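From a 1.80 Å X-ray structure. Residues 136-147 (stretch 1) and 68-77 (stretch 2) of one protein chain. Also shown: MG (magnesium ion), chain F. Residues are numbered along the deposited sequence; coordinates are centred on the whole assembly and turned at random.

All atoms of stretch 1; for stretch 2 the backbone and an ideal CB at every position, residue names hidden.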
# COMPACT_ATOMS: atom_id res chain seq x y z
N GLY A 136 11.09 1.43 -29.33
CA GLY A 136 11.54 2.81 -29.40
C GLY A 136 10.48 3.81 -29.83
O GLY A 136 10.70 5.02 -29.74
N ILE A 137 9.34 3.32 -30.30
CA ILE A 137 8.25 4.19 -30.73
C ILE A 137 7.03 4.01 -29.83
O ILE A 137 6.40 4.99 -29.41
CB ILE A 137 7.83 3.92 -32.20
CG1 ILE A 137 7.46 2.45 -32.38
CG2 ILE A 137 8.97 4.29 -33.14
CD1 ILE A 137 7.00 2.09 -33.78
N ALA A 138 6.69 2.76 -29.53
CA ALA A 138 5.54 2.47 -28.68
C ALA A 138 5.98 2.49 -27.21
O ALA A 138 7.05 2.00 -26.87
CB ALA A 138 4.94 1.12 -29.03
N VAL A 139 5.14 3.05 -26.36
CA VAL A 139 5.43 3.13 -24.93
C VAL A 139 4.30 2.44 -24.16
O VAL A 139 3.13 2.78 -24.34
CB VAL A 139 5.55 4.60 -24.47
CG1 VAL A 139 5.80 4.67 -22.98
CG2 VAL A 139 6.70 5.27 -25.22
N HIS A 140 4.65 1.47 -23.33
CA HIS A 140 3.67 0.73 -22.55
C HIS A 140 4.13 0.62 -21.10
O HIS A 140 3.83 -0.35 -20.40
CB HIS A 140 3.48 -0.68 -23.13
CG HIS A 140 2.87 -0.69 -24.50
ND1 HIS A 140 1.57 -0.31 -24.74
CD2 HIS A 140 3.39 -1.03 -25.70
CE1 HIS A 140 1.31 -0.42 -26.03
NE2 HIS A 140 2.40 -0.85 -26.64
N THR A 141 4.87 1.64 -20.66
CA THR A 141 5.40 1.71 -19.32
C THR A 141 4.32 1.51 -18.26
O THR A 141 4.52 0.79 -17.28
CB THR A 141 6.10 3.06 -19.11
OG1 THR A 141 7.20 3.15 -20.04
CG2 THR A 141 6.62 3.19 -17.69
N PHE A 142 3.17 2.13 -18.45
CA PHE A 142 2.07 2.00 -17.49
C PHE A 142 1.13 0.85 -17.84
O PHE A 142 0.62 0.16 -16.95
CB PHE A 142 1.27 3.29 -17.42
CG PHE A 142 1.95 4.36 -16.63
CD1 PHE A 142 1.70 4.48 -15.27
CD2 PHE A 142 2.87 5.21 -17.23
CE1 PHE A 142 2.38 5.44 -14.51
CE2 PHE A 142 3.55 6.17 -16.48
CZ PHE A 142 3.30 6.28 -15.12
N LEU A 143 0.90 0.64 -19.13
CA LEU A 143 -0.01 -0.41 -19.55
C LEU A 143 0.42 -1.83 -19.18
O LEU A 143 -0.44 -2.67 -18.88
CB LEU A 143 -0.26 -0.32 -21.06
CG LEU A 143 -1.29 -1.33 -21.59
CD1 LEU A 143 -2.60 -1.19 -20.82
CD2 LEU A 143 -1.53 -1.09 -23.08
N ASP A 144 1.72 -2.12 -19.21
CA ASP A 144 2.13 -3.48 -18.85
C ASP A 144 1.73 -3.81 -17.41
O ASP A 144 1.23 -4.91 -17.14
CB ASP A 144 3.63 -3.73 -19.08
CG ASP A 144 4.52 -2.65 -18.50
OD1 ASP A 144 4.10 -1.93 -17.57
OD2 ASP A 144 5.67 -2.53 -18.97
N ASP A 145 1.94 -2.86 -16.50
CA ASP A 145 1.57 -3.06 -15.09
C ASP A 145 0.06 -3.16 -14.95
O ASP A 145 -0.45 -3.97 -14.18
CB ASP A 145 2.04 -1.88 -14.23
CG ASP A 145 3.53 -1.67 -14.29
OD1 ASP A 145 4.26 -2.46 -13.67
OD2 ASP A 145 3.95 -0.70 -14.96
N ILE A 146 -0.65 -2.32 -15.69
CA ILE A 146 -2.11 -2.31 -15.65
C ILE A 146 -2.70 -3.67 -16.03
O ILE A 146 -3.57 -4.20 -15.35
CB ILE A 146 -2.68 -1.21 -16.58
CG1 ILE A 146 -2.44 0.18 -15.95
CG2 ILE A 146 -4.15 -1.45 -16.84
CD1 ILE A 146 -2.78 1.35 -16.87
N VAL A 147 -2.20 -4.23 -17.13
CA VAL A 147 -2.68 -5.52 -17.61
C VAL A 147 -2.35 -6.62 -16.62
O VAL A 147 -3.19 -7.45 -16.29
CB VAL A 147 -2.08 -5.83 -19.00
CG1 VAL A 147 -2.48 -7.23 -19.46
CG2 VAL A 147 -2.58 -4.79 -19.99
N UNK A 68 -2.99 5.82 -16.34
CA UNK A 68 -1.79 5.17 -16.85
C UNK A 68 -1.61 5.23 -18.36
O UNK A 68 -0.54 5.59 -18.85
CB UNK A 68 -1.80 3.70 -16.41
N UNK A 69 -2.65 4.85 -19.10
CA UNK A 69 -2.57 4.87 -20.56
C UNK A 69 -2.33 6.29 -21.06
O UNK A 69 -1.58 6.51 -22.01
CB UNK A 69 -3.85 4.30 -21.18
N UNK A 70 -2.97 7.26 -20.40
CA UNK A 70 -2.81 8.66 -20.77
C UNK A 70 -1.34 9.06 -20.75
O UNK A 70 -0.86 9.75 -21.65
CB UNK A 70 -3.62 9.56 -19.83
N UNK A 71 -0.63 8.63 -19.71
CA UNK A 71 0.79 8.94 -19.58
C UNK A 71 1.62 8.25 -20.66
O UNK A 71 2.54 8.85 -21.21
CB UNK A 71 1.29 8.53 -18.19
N UNK A 72 1.31 6.98 -20.96
CA UNK A 72 2.04 6.26 -22.00
C UNK A 72 1.93 6.98 -23.34
O UNK A 72 2.92 7.17 -24.06
CB UNK A 72 1.52 4.83 -22.13
N UNK A 73 0.70 7.34 -23.68
CA UNK A 73 0.37 8.03 -24.93
C UNK A 73 1.08 9.37 -25.04
O UNK A 73 1.61 9.72 -26.09
CB UNK A 73 -1.14 8.24 -25.04
N UNK A 74 1.11 10.12 -23.94
CA UNK A 74 1.78 11.41 -23.95
C UNK A 74 3.28 11.21 -24.16
O UNK A 74 3.94 12.01 -24.82
CB UNK A 74 1.51 12.17 -22.65
N UNK A 75 3.81 10.12 -23.60
CA UNK A 75 5.22 9.80 -23.74
C UNK A 75 5.55 9.47 -25.20
O UNK A 75 6.60 9.86 -25.72
CB UNK A 75 5.59 8.63 -22.83
N UNK A 76 4.64 8.75 -25.86
CA UNK A 76 4.84 8.38 -27.26
C UNK A 76 4.84 9.61 -28.15
O UNK A 76 5.56 9.67 -29.15
CB UNK A 76 3.76 7.40 -27.72
N UNK A 77 4.02 10.59 -27.79
CA UNK A 77 3.90 11.83 -28.56
C UNK A 77 4.97 12.86 -28.20
O UNK A 77 5.05 13.92 -28.83
CB UNK A 77 2.51 12.44 -28.34
MG MG F . 5.67 -0.53 -16.24

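Position 68 lies where the helix of stretch 2 comes closest to Phe142, and its CA-to-CB bond points toward stretch 1. An ideal CB here would sit 2.6 Å from Ile146 CD1, a clash, and 3.3 Å from Phe142 CB. The helical backbone angles do not demand glycine, but the lack of room does. The residue is Gly68; its CA packs 3.9 Å from Ile146 CD1.

At position 69 CA-to-CB points away, yet the neighbouring atoms of stretch 1 are aliphatic, so a branched or long apolar chain able to reach back would suit. The deposited Ile69 does so: its CG1 lies 4.3 Å from Leu143 CD1 and 4.4 Å from Ile146 CD1.

Position 70 has nothing of stretch 1 within 5.5 Å of its ideal CB, and stretch 1 leaves the choice open. It is Gln70.

Position 71 points toward the Phe142 ring, with the ideal CB 3.7 Å from Phe142 CE2. Leucine, isoleucine, valine or methionine could all offer carbon to that ring. Leu71 is found, and its CD1 lies over one ring face, 3.4 Å from Phe142 CZ, in a CH-pi contact.

Position 72 faces the turn that leads into the second helix. Its ideal CB is 3.4 Å from Val139 O, and the backbone NH groups of Phe142 and Leu143 are free of acceptors within stretch 1. A short side chain carrying an acceptor is called for: aspartate best, asparagine less completely, since it has one acceptor oxygen for two donors; a serine hydroxyl would fall short of both amides. Asp72 takes both donors, Phe142 N to OD1 at 2.8 Å and Leu143 N to OD2 at 2.9 Å, so one carboxylate ties down two successive amides. A water donates to Asp72 OD2 and also bonds His140 ND1, extending the network.

Positions 73 and 74 have no part of stretch 1 near their ideal CB atoms, so many residues would fit; they are Val73 and selenomethionine Met74.

Position 75 points toward Val139, its ideal CB 4.0 Å from Val139 CG1. A small apolar residue suffices for contact, though the visible atoms do not exclude a larger one. Ala75 makes that contact with its CB.

Position 76 points sideways, near Ile137 O and Val139 CG2, while Val139 N offers a donor farther out. A longer acceptor, glutamate or glutamine, could reach it. Glu76 accepts from Val139 N through OE2 at 2.8 Å, its CG packing 3.6 Å from Val139 CB. A water also bridges Glu76 O and Ile137 O.

Position 77 points away with nothing nearby, suiting many residues; it is Lys77.

Stretch 2 68-77: GIQLDVMAEK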
# COMPACT_ATOMS: atom_id res chain seq x y z
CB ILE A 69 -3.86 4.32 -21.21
CG1 ILE A 69 -4.03 2.84 -20.85
CG2 ILE A 69 -3.78 4.48 -22.73
CD1 ILE A 69 -5.27 2.19 -21.46
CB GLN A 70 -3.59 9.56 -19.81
CG GLN A 70 -3.42 11.06 -20.07
CD GLN A 70 -3.94 11.48 -21.44
OE1 GLN A 70 -3.27 11.29 -22.46
NE2 GLN A 70 -5.14 12.04 -21.47
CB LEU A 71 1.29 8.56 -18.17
CG LEU A 71 0.80 9.49 -17.04
CD1 LEU A 71 1.16 8.90 -15.67
CD2 LEU A 71 1.44 10.87 -17.21
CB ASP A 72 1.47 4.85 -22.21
CG ASP A 72 1.81 3.91 -21.09
OD1 ASP A 72 2.73 4.23 -20.30
OD2 ASP A 72 1.17 2.84 -21.01
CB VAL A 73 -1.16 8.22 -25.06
CG1 VAL A 73 -1.50 9.05 -26.29
CG2 VAL A 73 -1.84 6.86 -25.14
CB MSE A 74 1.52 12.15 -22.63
CG MSE A 74 0.10 12.66 -22.49
SE MSE A 74 -0.35 13.87 -23.94
CE MSE A 74 -1.87 14.77 -23.14
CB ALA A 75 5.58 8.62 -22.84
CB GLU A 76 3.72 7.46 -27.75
CG GLU A 76 3.59 6.14 -27.03
CD GLU A 76 2.67 5.18 -27.76
OE1 GLU A 76 1.61 5.63 -28.25
OE2 GLU A 76 2.99 3.97 -27.83
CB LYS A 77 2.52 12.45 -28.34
CG LYS A 77 1.36 11.64 -28.87
CD LYS A 77 0.04 12.28 -28.49
CE LYS A 77 -1.15 11.46 -28.97
NZ LYS A 77 -2.43 12.03 -28.46
O HOH W 1 -0.02 1.97 -23.43
O HOH W 2 6.70 7.51 -30.21
O HOH W 3 7.05 -0.92 -17.59
O HOH W 4 6.24 -2.19 -15.12
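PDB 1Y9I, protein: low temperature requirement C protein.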